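Local atomic coordinates of MGS-M5 (Unidentified, PDB entry 4Q3N), a protein that probably catalyses the NAD-dependent interconversion of pyruvate and L-lactate, as an L-lactate dehydrogenase with a Rossmann-type nucleotide-binding domain. Residues Y171-H176 with G272-L277; L253-L258 with D280-I285; G177-V182 with N299-I304. One frame throughout, in Å; residues are numbered along the deposited sequence.

Starting from the N terminus, and beyond the Rossmann strands, the chain first meets residues 171-176, which contact 1 closes against 272-277. Residues 177-182 follow directly and open the longer loop that contact 3 closes at 299-304, so contacts 1 and 3 cross. Contact 2, between 253-258 and 280-285, lies wholly within the loop of contact 3 yet crosses contact 1, because 272-277 falls between its two segments. Contacts 1 and 2 share the antiparallel sheet of strands 251-258, 270-278 and 281-285. Contact 1 joins that sheet to the end of strand 168-173, and contact 3 ties the following turn to the C-terminal helix 292-311.

Contact 1: residues Y171-H176 with G272-L277; sequences YILGEH and GLPAVL. With ACT (acetate ion), chain J.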
loop_
_atom_site.group_PDB
_atom_site.type_symbol
_atom_site.label_atom_id
_atom_site.label_comp_id
_atom_site.label_asym_id
_atom_site.label_seq_id
_atom_site.Cartn_x
_atom_site.Cartn_y
_atom_site.Cartn_z
ATOM N N TYR A 171 -16.485 -4.698 -20.388
ATOM C CA TYR A 171 -15.330 -5.267 -21.093
ATOM C C TYR A 171 -15.293 -4.788 -22.536
ATOM O O TYR A 171 -16.353 -4.609 -23.180
ATOM C CB TYR A 171 -15.353 -6.802 -21.129
ATOM C CG TYR A 171 -15.389 -7.510 -19.769
ATOM C CD1 TYR A 171 -14.473 -7.213 -18.760
ATOM C CD2 TYR A 171 -16.350 -8.461 -19.508
ATOM C CE1 TYR A 171 -14.534 -7.857 -17.512
ATOM C CE2 TYR A 171 -16.426 -9.123 -18.264
ATOM C CZ TYR A 171 -15.507 -8.815 -17.280
ATOM O OH TYR A 171 -15.609 -9.458 -16.075
ATOM N N ILE A 172 -14.077 -4.617 -23.033
ATOM C CA ILE A 172 -13.800 -4.669 -24.460
ATOM C C ILE A 172 -13.366 -6.085 -24.780
ATOM O O ILE A 172 -12.523 -6.630 -24.051
ATOM C CB ILE A 172 -12.680 -3.700 -24.858
ATOM C CG1 ILE A 172 -13.084 -2.284 -24.466
ATOM C CG2 ILE A 172 -12.332 -3.846 -26.397
ATOM C CD1 ILE A 172 -14.198 -1.645 -25.432
ATOM N N LEU A 173 -13.964 -6.682 -25.815
ATOM C CA LEU A 173 -13.654 -8.041 -26.233
ATOM C C LEU A 173 -13.094 -8.084 -27.639
ATOM O O LEU A 173 -13.276 -7.140 -28.448
ATOM C CB LEU A 173 -14.898 -8.952 -26.197
ATOM C CG LEU A 173 -15.554 -8.952 -24.786
ATOM C CD1 LEU A 173 -16.809 -9.792 -24.815
ATOM C CD2 LEU A 173 -14.583 -9.475 -23.765
ATOM N N GLY A 174 -12.525 -9.243 -27.971
ATOM C CA GLY A 174 -12.113 -9.482 -29.355
ATOM C C GLY A 174 -10.649 -9.159 -29.589
ATOM O O GLY A 174 -9.808 -9.225 -28.666
ATOM N N GLU A 175 -10.330 -8.829 -30.845
ATOM C CA GLU A 175 -8.970 -8.474 -31.230
ATOM C C GLU A 175 -8.562 -7.183 -30.532
ATOM O O GLU A 175 -9.336 -6.244 -30.503
ATOM C CB GLU A 175 -8.911 -8.296 -32.744
ATOM C CG GLU A 175 -7.587 -7.784 -33.240
ATOM C CD GLU A 175 -7.683 -7.232 -34.673
ATOM O OE1 GLU A 175 -8.752 -6.716 -35.083
ATOM O OE2 GLU A 175 -6.675 -7.346 -35.400
ATOM N N HIS A 176 -7.373 -7.125 -29.945
ATOM C CA HIS A 176 -6.823 -5.842 -29.481
ATOM C C HIS A 176 -6.391 -5.070 -30.756
ATOM O O HIS A 176 -5.270 -5.196 -31.208
ATOM C CB HIS A 176 -5.651 -6.079 -28.527
ATOM C CG HIS A 176 -4.853 -4.855 -28.172
ATOM N ND1 HIS A 176 -5.366 -3.807 -27.436
ATOM C CD2 HIS A 176 -3.544 -4.553 -28.381
ATOM C CE1 HIS A 176 -4.425 -2.901 -27.237
ATOM N NE2 HIS A 176 -3.308 -3.327 -27.805
ATOM N N GLY A 272 -9.266 -11.713 -27.104
ATOM C CA GLY A 272 -9.522 -11.028 -25.835
ATOM C C GLY A 272 -10.873 -11.461 -25.251
ATOM O O GLY A 272 -11.942 -11.205 -25.838
ATOM N N LEU A 273 -10.815 -12.180 -24.130
ATOM C CA LEU A 273 -12.006 -12.678 -23.432
ATOM C C LEU A 273 -11.767 -12.556 -21.932
ATOM O O LEU A 273 -10.628 -12.623 -21.478
ATOM C CB LEU A 273 -12.303 -14.152 -23.804
ATOM C CG LEU A 273 -12.571 -14.398 -25.305
ATOM C CD1 LEU A 273 -12.526 -15.927 -25.586
ATOM C CD2 LEU A 273 -13.937 -13.766 -25.768
ATOM N N PRO A 274 -12.847 -12.404 -21.148
ATOM C CA PRO A 274 -12.655 -12.367 -19.691
ATOM C C PRO A 274 -12.202 -13.749 -19.187
ATOM O O PRO A 274 -12.747 -14.772 -19.577
ATOM C CB PRO A 274 -14.041 -11.992 -19.155
ATOM C CG PRO A 274 -15.016 -12.492 -20.194
ATOM C CD PRO A 274 -14.270 -12.395 -21.544
ATOM N N ALA A 275 -11.202 -13.775 -18.329
ATOM C CA ALA A 275 -10.696 -15.050 -17.858
ATOM C C ALA A 275 -10.318 -14.951 -16.390
ATOM O O ALA A 275 -9.976 -13.878 -15.895
ATOM C CB ALA A 275 -9.462 -15.505 -18.732
ATOM N N VAL A 276 -10.386 -16.092 -15.710
ATOM C CA VAL A 276 -10.042 -16.177 -14.308
ATOM C C VAL A 276 -8.552 -16.491 -14.178
ATOM O O VAL A 276 -8.100 -17.563 -14.611
ATOM C CB VAL A 276 -10.882 -17.281 -13.584
ATOM C CG1 VAL A 276 -10.506 -17.313 -12.085
ATOM C CG2 VAL A 276 -12.360 -17.012 -13.751
ATOM N N LEU A 277 -7.810 -15.586 -13.545
ATOM C CA LEU A 277 -6.358 -15.754 -13.326
ATOM C C LEU A 277 -6.015 -16.086 -11.870
ATOM O O LEU A 277 -6.510 -15.432 -10.945
ATOM C CB LEU A 277 -5.617 -14.483 -13.701
ATOM C CG LEU A 277 -5.544 -14.215 -15.212
ATOM C CD1 LEU A 277 -5.027 -12.789 -15.467
ATOM C CD2 LEU A 277 -4.555 -15.226 -15.805
HETATM C C ACT J . -0.069 -1.148 -26.337
HETATM O O ACT J . -0.681 -0.507 -25.456
HETATM O OXT ACT J . -0.736 -1.996 -27.037
HETATM C CH3 ACT J . 1.399 -0.833 -26.525
#
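Backbone hydrogen bonds make a single antiparallel bridge between Gly174 and Gly272, whose CA atoms are 4.6 Å apart. Gly174 N donates to Gly272 O over 3.0 Å, almost straight at 174° and on a lone pair in the carbonyl plane. The return bond, Gly272 N to Gly174 O, is also 3.0 Å but bent to 140°, with the donor above the carbonyl plane. Both positions suit glycine: a side chain on Gly272 would run into Gly174 O, and the backbone angles of Gly174 would press one against the carbonyl oxygen of Leu173.

The apolar contacts converge on Pro274. Its CB lies over one face of the Tyr171 ring in a CH-pi contact, 4.1 Å from the centroid, displaced toward the rim near CE2. Its CD meets Leu173 CD2 at 3.7 Å. Tyr171 and Leu173 both have CG anti to their own carbonyl carbon and cross the proline at about a right angle.

A polar interaction occupies the far end of 171-176, within the sequence GEHGD, a signature of L-lactate dehydrogenases whose histidine is the catalytic acid-base in the family; His176 probably has that role. Its NE2 donates to acetate OXT at 3.0 Å, in the ring plane at its edge. ND1 is hydrogen-bonded to Asp149 OD2, an arrangement that would favour a protonated imidazole. The acetate probably comes from the crystallisation liquor.

In the fold, strand 168-173 pairs with strand 181-182 through Leu173 and Phe181, while strand 270-278 runs between 251-258 and 281-285. Tyr171 also packs on Ile252 and Pro254 of strand 251-258 and on Ala191 of the second subunit.

Contact 2: residues L253-L258 with D280-I285; sequences LPISVL and DGVHHI. With ACT (acetate ion), chain E.
The two outer strands of the three-stranded antiparallel sheet in the C-terminal domain, 251-258 and 281-285, meet through side chains on one side of it. The axes of residues 253-258 and 281-285 approach to 8.8 Å at an angle of 82°, and no hydrogen bond joins them. Val257 carries the contact with both methyls. CG2 meets Ile285 CD1 tip to tip at 3.6 Å, while CG1, anti to its own carbonyl carbon, lies obliquely against Val282 CG2 at 4.0 Å. The same Val282 methyl is approached more loosely by Ile255 CD1, at 4.3 Å. Ile285 CD1 also presses on the carbonyl Leu258 O at only 3.2 Å, a tight fit.

Strand 270-278, which pairs with both, lies between them, and the near-perpendicular crossing is consistent with a strongly twisted sheet. Ile255 and Val282 both continue onto Ile142 of strand 141-143, carrying the apolar cluster to the edge of the Rossmann sheet.

His284 is fixed at both ring nitrogens. ND1 shares a 2.8 Å hydrogen bond with His283 ND1, and NE2 donates at 2.7 Å to OXT of an acetate, probably from the crystallisation liquor, that is bound in turn by Lys192 NZ of the second subunit. A leucine here would remove both ring nitrogens and would probably lose the bond to His283 and the acetate-mediated link to that subunit. His284 also touches Met201 of that subunit.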
loop_
_atom_site.group_PDB
_atom_site.type_symbol
_atom_site.label_atom_id
_atom_site.label_comp_id
_atom_site.label_asym_id
_atom_site.label_seq_id
_atom_site.Cartn_x
_atom_site.Cartn_y
_atom_site.Cartn_z
ATOM N N LEU A 253 -10.202 -10.969 -15.508
ATOM C CA LEU A 253 -9.657 -9.912 -16.390
ATOM C C LEU A 253 -9.767 -10.299 -17.857
ATOM O O LEU A 253 -9.583 -11.452 -18.210
ATOM C CB LEU A 253 -8.164 -9.648 -16.111
ATOM C CG LEU A 253 -7.864 -9.126 -14.691
ATOM C CD1 LEU A 253 -6.392 -9.217 -14.434
ATOM C CD2 LEU A 253 -8.362 -7.650 -14.466
ATOM N N PRO A 254 -10.023 -9.316 -18.728
ATOM C CA PRO A 254 -10.079 -9.624 -20.154
ATOM C C PRO A 254 -8.653 -9.661 -20.654
ATOM O O PRO A 254 -7.914 -8.692 -20.466
ATOM C CB PRO A 254 -10.888 -8.475 -20.741
ATOM C CG PRO A 254 -10.640 -7.299 -19.782
ATOM C CD PRO A 254 -10.440 -7.938 -18.412
ATOM N N ILE A 255 -8.249 -10.807 -21.204
ATOM C CA ILE A 255 -6.882 -11.008 -21.697
ATOM C C ILE A 255 -6.965 -11.853 -22.937
ATOM O O ILE A 255 -8.032 -12.406 -23.225
ATOM C CB ILE A 255 -5.994 -11.725 -20.655
ATOM C CG1 ILE A 255 -6.748 -12.915 -20.042
ATOM C CG2 ILE A 255 -5.694 -10.793 -19.497
ATOM C CD1 ILE A 255 -5.831 -13.919 -19.351
ATOM N N SER A 256 -5.855 -11.944 -23.680
ATOM C CA SER A 256 -5.744 -12.856 -24.807
ATOM C C SER A 256 -5.646 -14.297 -24.328
ATOM O O SER A 256 -4.687 -14.651 -23.649
ATOM C CB SER A 256 -4.515 -12.541 -25.678
ATOM O OG SER A 256 -4.546 -11.240 -26.230
ATOM N N VAL A 257 -6.614 -15.129 -24.717
ATOM C CA VAL A 257 -6.624 -16.550 -24.320
ATOM C C VAL A 257 -7.095 -17.377 -25.478
ATOM O O VAL A 257 -7.763 -16.861 -26.403
ATOM C CB VAL A 257 -7.565 -16.816 -23.117
ATOM C CG1 VAL A 257 -6.935 -16.308 -21.845
ATOM C CG2 VAL A 257 -8.945 -16.153 -23.359
ATOM N N LEU A 258 -6.779 -18.666 -25.433
ATOM C CA LEU A 258 -7.166 -19.562 -26.509
ATOM C C LEU A 258 -8.658 -19.861 -26.369
ATOM O O LEU A 258 -9.067 -20.490 -25.372
ATOM C CB LEU A 258 -6.366 -20.858 -26.463
ATOM C CG LEU A 258 -6.663 -21.839 -27.611
ATOM C CD1 LEU A 258 -6.081 -21.292 -28.986
ATOM C CD2 LEU A 258 -6.137 -23.262 -27.324
ATOM N N ASP A 280 -1.722 -20.396 -10.969
ATOM C CA ASP A 280 -1.456 -21.488 -11.954
ATOM C C ASP A 280 -1.689 -21.016 -13.389
ATOM O O ASP A 280 -1.485 -21.796 -14.323
ATOM C CB ASP A 280 -2.357 -22.692 -11.698
ATOM C CG ASP A 280 -2.132 -23.305 -10.330
ATOM O OD1 ASP A 280 -0.949 -23.504 -9.977
ATOM O OD2 ASP A 280 -3.139 -23.539 -9.613
ATOM N N GLY A 281 -2.112 -19.762 -13.552
ATOM C CA GLY A 281 -2.408 -19.215 -14.885
ATOM C C GLY A 281 -3.923 -19.063 -15.105
ATOM O O GLY A 281 -4.618 -18.580 -14.227
ATOM N N VAL A 282 -4.442 -19.517 -16.240
ATOM C CA VAL A 282 -5.855 -19.331 -16.554
ATOM C C VAL A 282 -6.695 -20.490 -15.967
ATOM O O VAL A 282 -6.585 -21.616 -16.412
ATOM C CB VAL A 282 -6.098 -19.264 -18.098
ATOM C CG1 VAL A 282 -7.593 -19.068 -18.377
ATOM C CG2 VAL A 282 -5.314 -18.084 -18.659
ATOM N N HIS A 283 -7.525 -20.201 -14.975
ATOM C CA HIS A 283 -8.353 -21.253 -14.391
ATOM C C HIS A 283 -9.451 -21.685 -15.375
ATOM O O HIS A 283 -9.645 -22.866 -15.655
ATOM C CB HIS A 283 -8.976 -20.800 -13.045
ATOM C CG HIS A 283 -9.844 -21.863 -12.435
ATOM N ND1 HIS A 283 -11.185 -21.975 -12.724
ATOM C CD2 HIS A 283 -9.549 -22.887 -11.604
ATOM C CE1 HIS A 283 -11.679 -23.037 -12.115
ATOM N NE2 HIS A 283 -10.708 -23.603 -11.419
ATOM N N HIS A 284 -10.156 -20.718 -15.935
ATOM C CA HIS A 284 -11.083 -20.980 -17.053
ATOM C C HIS A 284 -11.420 -19.650 -17.695
ATOM O O HIS A 284 -11.212 -18.589 -17.103
ATOM C CB HIS A 284 -12.386 -21.710 -16.609
ATOM C CG HIS A 284 -13.293 -20.891 -15.707
ATOM N ND1 HIS A 284 -13.106 -20.791 -14.344
ATOM C CD2 HIS A 284 -14.429 -20.195 -15.971
ATOM C CE1 HIS A 284 -14.081 -20.080 -13.802
ATOM N NE2 HIS A 284 -14.893 -19.696 -14.772
ATOM N N ILE A 285 -11.989 -19.709 -18.891
ATOM C CA ILE A 285 -12.486 -18.514 -19.563
ATOM C C ILE A 285 -13.919 -18.295 -19.138
ATOM O O ILE A 285 -14.703 -19.240 -19.091
ATOM C CB ILE A 285 -12.439 -18.686 -21.080
ATOM C CG1 ILE A 285 -10.978 -18.861 -21.499
ATOM C CG2 ILE A 285 -13.150 -17.467 -21.807
ATOM C CD1 ILE A 285 -10.864 -19.179 -23.025
HETATM C C ACT E . -18.058 -17.698 -14.378
HETATM O O ACT E . -19.261 -17.550 -14.751
HETATM O OXT ACT E . -17.376 -18.559 -14.997
HETATM C CH3 ACT E . -17.448 -16.945 -13.230
#

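Contact 3: residues G177-V182 with N299-I304; sequences GDSEFV and NNSANI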
loop_
_atom_site.group_PDB
_atom_site.type_symbol
_atom_site.label_atom_id
_atom_site.label_comp_id
_atom_site.label_asym_id
_atom_site.label_seq_id
_atom_site.Cartn_x
_atom_site.Cartn_y
_atom_site.Cartn_z
ATOM N N GLY A 177 -7.292 -4.281 -31.326
ATOM C CA GLY A 177 -7.064 -3.695 -32.669
ATOM C C GLY A 177 -8.423 -3.277 -33.183
ATOM O O GLY A 177 -9.391 -3.193 -32.384
ATOM N N ASP A 178 -8.507 -3.047 -34.487
ATOM C CA ASP A 178 -9.644 -2.361 -35.117
ATOM C C ASP A 178 -10.963 -3.112 -34.987
ATOM O O ASP A 178 -12.016 -2.492 -35.064
ATOM C CB ASP A 178 -9.376 -2.106 -36.617
ATOM C CG ASP A 178 -8.194 -1.141 -36.871
ATOM O OD1 ASP A 178 -7.861 -0.314 -35.983
ATOM O OD2 ASP A 178 -7.600 -1.214 -37.977
ATOM N N SER A 179 -10.914 -4.427 -34.780
ATOM C CA SER A 179 -12.158 -5.214 -34.708
ATOM C C SER A 179 -12.635 -5.491 -33.261
ATOM O O SER A 179 -13.610 -6.201 -33.050
ATOM C CB SER A 179 -12.002 -6.532 -35.509
ATOM O OG SER A 179 -11.307 -7.533 -34.752
ATOM N N GLU A 180 -12.005 -4.898 -32.258
ATOM C CA GLU A 180 -12.536 -5.017 -30.895
ATOM C C GLU A 180 -13.916 -4.400 -30.759
ATOM O O GLU A 180 -14.322 -3.580 -31.546
ATOM C CB GLU A 180 -11.652 -4.333 -29.880
ATOM C CG GLU A 180 -11.667 -2.806 -30.054
ATOM C CD GLU A 180 -10.528 -2.160 -29.316
ATOM O OE1 GLU A 180 -9.659 -2.917 -28.840
ATOM O OE2 GLU A 180 -10.501 -0.926 -29.200
ATOM N N PHE A 181 -14.635 -4.756 -29.713
ATOM C CA PHE A 181 -15.987 -4.230 -29.593
ATOM C C PHE A 181 -16.366 -4.194 -28.113
ATOM O O PHE A 181 -15.746 -4.878 -27.280
ATOM C CB PHE A 181 -16.989 -5.092 -30.388
ATOM C CG PHE A 181 -17.119 -6.513 -29.852
ATOM C CD1 PHE A 181 -16.217 -7.499 -30.259
ATOM C CD2 PHE A 181 -18.115 -6.845 -28.931
ATOM C CE1 PHE A 181 -16.302 -8.788 -29.753
ATOM C CE2 PHE A 181 -18.226 -8.130 -28.413
ATOM C CZ PHE A 181 -17.322 -9.120 -28.832
ATOM N N VAL A 182 -17.353 -3.373 -27.768
ATOM C CA VAL A 182 -17.791 -3.278 -26.383
ATOM C C VAL A 182 -18.852 -4.313 -26.140
ATOM O O VAL A 182 -19.772 -4.454 -26.920
ATOM C CB VAL A 182 -18.421 -1.908 -26.035
ATOM C CG1 VAL A 182 -18.745 -1.828 -24.525
ATOM C CG2 VAL A 182 -17.547 -0.768 -26.474
ATOM N N ASN A 299 -17.240 -13.236 -33.714
ATOM C CA ASN A 299 -16.950 -14.076 -34.881
ATOM C C ASN A 299 -16.090 -13.323 -35.921
ATOM O O ASN A 299 -15.117 -13.856 -36.448
ATOM C CB ASN A 299 -18.246 -14.574 -35.540
ATOM C CG ASN A 299 -19.013 -15.635 -34.689
ATOM O OD1 ASN A 299 -18.456 -16.327 -33.852
ATOM N ND2 ASN A 299 -20.305 -15.747 -34.936
ATOM N N ASN A 300 -16.429 -12.070 -36.184
ATOM C CA ASN A 300 -15.694 -11.295 -37.166
ATOM C C ASN A 300 -14.240 -11.151 -36.707
ATOM O O ASN A 300 -13.297 -11.352 -37.458
ATOM C CB ASN A 300 -16.335 -9.923 -37.354
ATOM C CG ASN A 300 -15.454 -8.965 -38.158
ATOM O OD1 ASN A 300 -15.115 -9.243 -39.305
ATOM N ND2 ASN A 300 -15.085 -7.828 -37.550
ATOM N N SER A 301 -14.082 -10.812 -35.445
ATOM C CA SER A 301 -12.793 -10.568 -34.855
ATOM C C SER A 301 -11.951 -11.867 -34.887
ATOM O O SER A 301 -10.772 -11.865 -35.230
ATOM C CB SER A 301 -13.031 -10.063 -33.427
ATOM O OG SER A 301 -12.010 -9.242 -33.012
ATOM N N ALA A 302 -12.577 -12.981 -34.523
ATOM C CA ALA A 302 -11.884 -14.269 -34.537
ATOM C C ALA A 302 -11.505 -14.682 -35.962
ATOM O O ALA A 302 -10.449 -15.286 -36.199
ATOM C CB ALA A 302 -12.747 -15.347 -33.898
ATOM N N ASN A 303 -12.380 -14.394 -36.913
ATOM C CA ASN A 303 -12.092 -14.763 -38.308
ATOM C C ASN A 303 -10.880 -14.010 -38.837
ATOM O O ASN A 303 -10.049 -14.555 -39.562
ATOM C CB ASN A 303 -13.313 -14.517 -39.171
ATOM C CG ASN A 303 -14.394 -15.561 -38.918
ATOM O OD1 ASN A 303 -14.104 -16.642 -38.393
ATOM N ND2 ASN A 303 -15.632 -15.249 -39.270
ATOM N N ILE A 304 -10.763 -12.765 -38.409
ATOM C CA ILE A 304 -9.676 -11.884 -38.818
ATOM C C ILE A 304 -8.340 -12.419 -38.297
ATOM O O ILE A 304 -7.365 -12.501 -39.029
ATOM C CB ILE A 304 -9.939 -10.432 -38.294
ATOM C CG1 ILE A 304 -11.036 -9.782 -39.160
ATOM C CG2 ILE A 304 -8.652 -9.577 -38.349
ATOM C CD1 ILE A 304 -11.537 -8.425 -38.628
HETATM O O HOH W 1 -15.511 -7.293 -34.561
#
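A small, largely polar contact between a turn and a helix joins residues 177-182 to the C-terminal helix 292-311, in a partly buried position. The turn is a type I beta turn from Gly177 to Glu180, closed by Glu180 N to Gly177 O at 3.1 Å. It presents Ser179 to the helix.

Two hydroxyls meet at the centre. Ser179 OG and Ser301 OG form a short hydrogen bond of 2.5 Å, and the two hydroxyls reach each other by different torsions. Ser179 OG sits between its backbone N and carbonyl carbon (chi1 81°), whereas Ser301 OG swings broadly anti to its backbone N (chi1 -152°) and so reaches out from the helix. Ser301 OG also lies 3.4 Å from Ser179 O, a weak bond at best. Both hydroxyls are gripped by Glu175 as well: Ser301 OG accepts from its backbone N, and Ser179 OG is bonded to its carboxylate OE1. The two serines thus hold Glu175, the residue before the probable catalytic His176.

A water bridges the outer side, donating to Ser179 O at 2.7 Å and accepting from Asn300 ND2 at 3.1 Å. One turn further along the helix, Ile304 CD1 packs against Ser179 CB at 3.7 Å, giving the hydroxyl pair an apolar flank.

Beyond the turn, Phe181 enters strand 181-182, and its side chain touches Glu294, Gln297 and Leu298 of helix 292-311; Val182 contacts Tyr213 of helix 206-227.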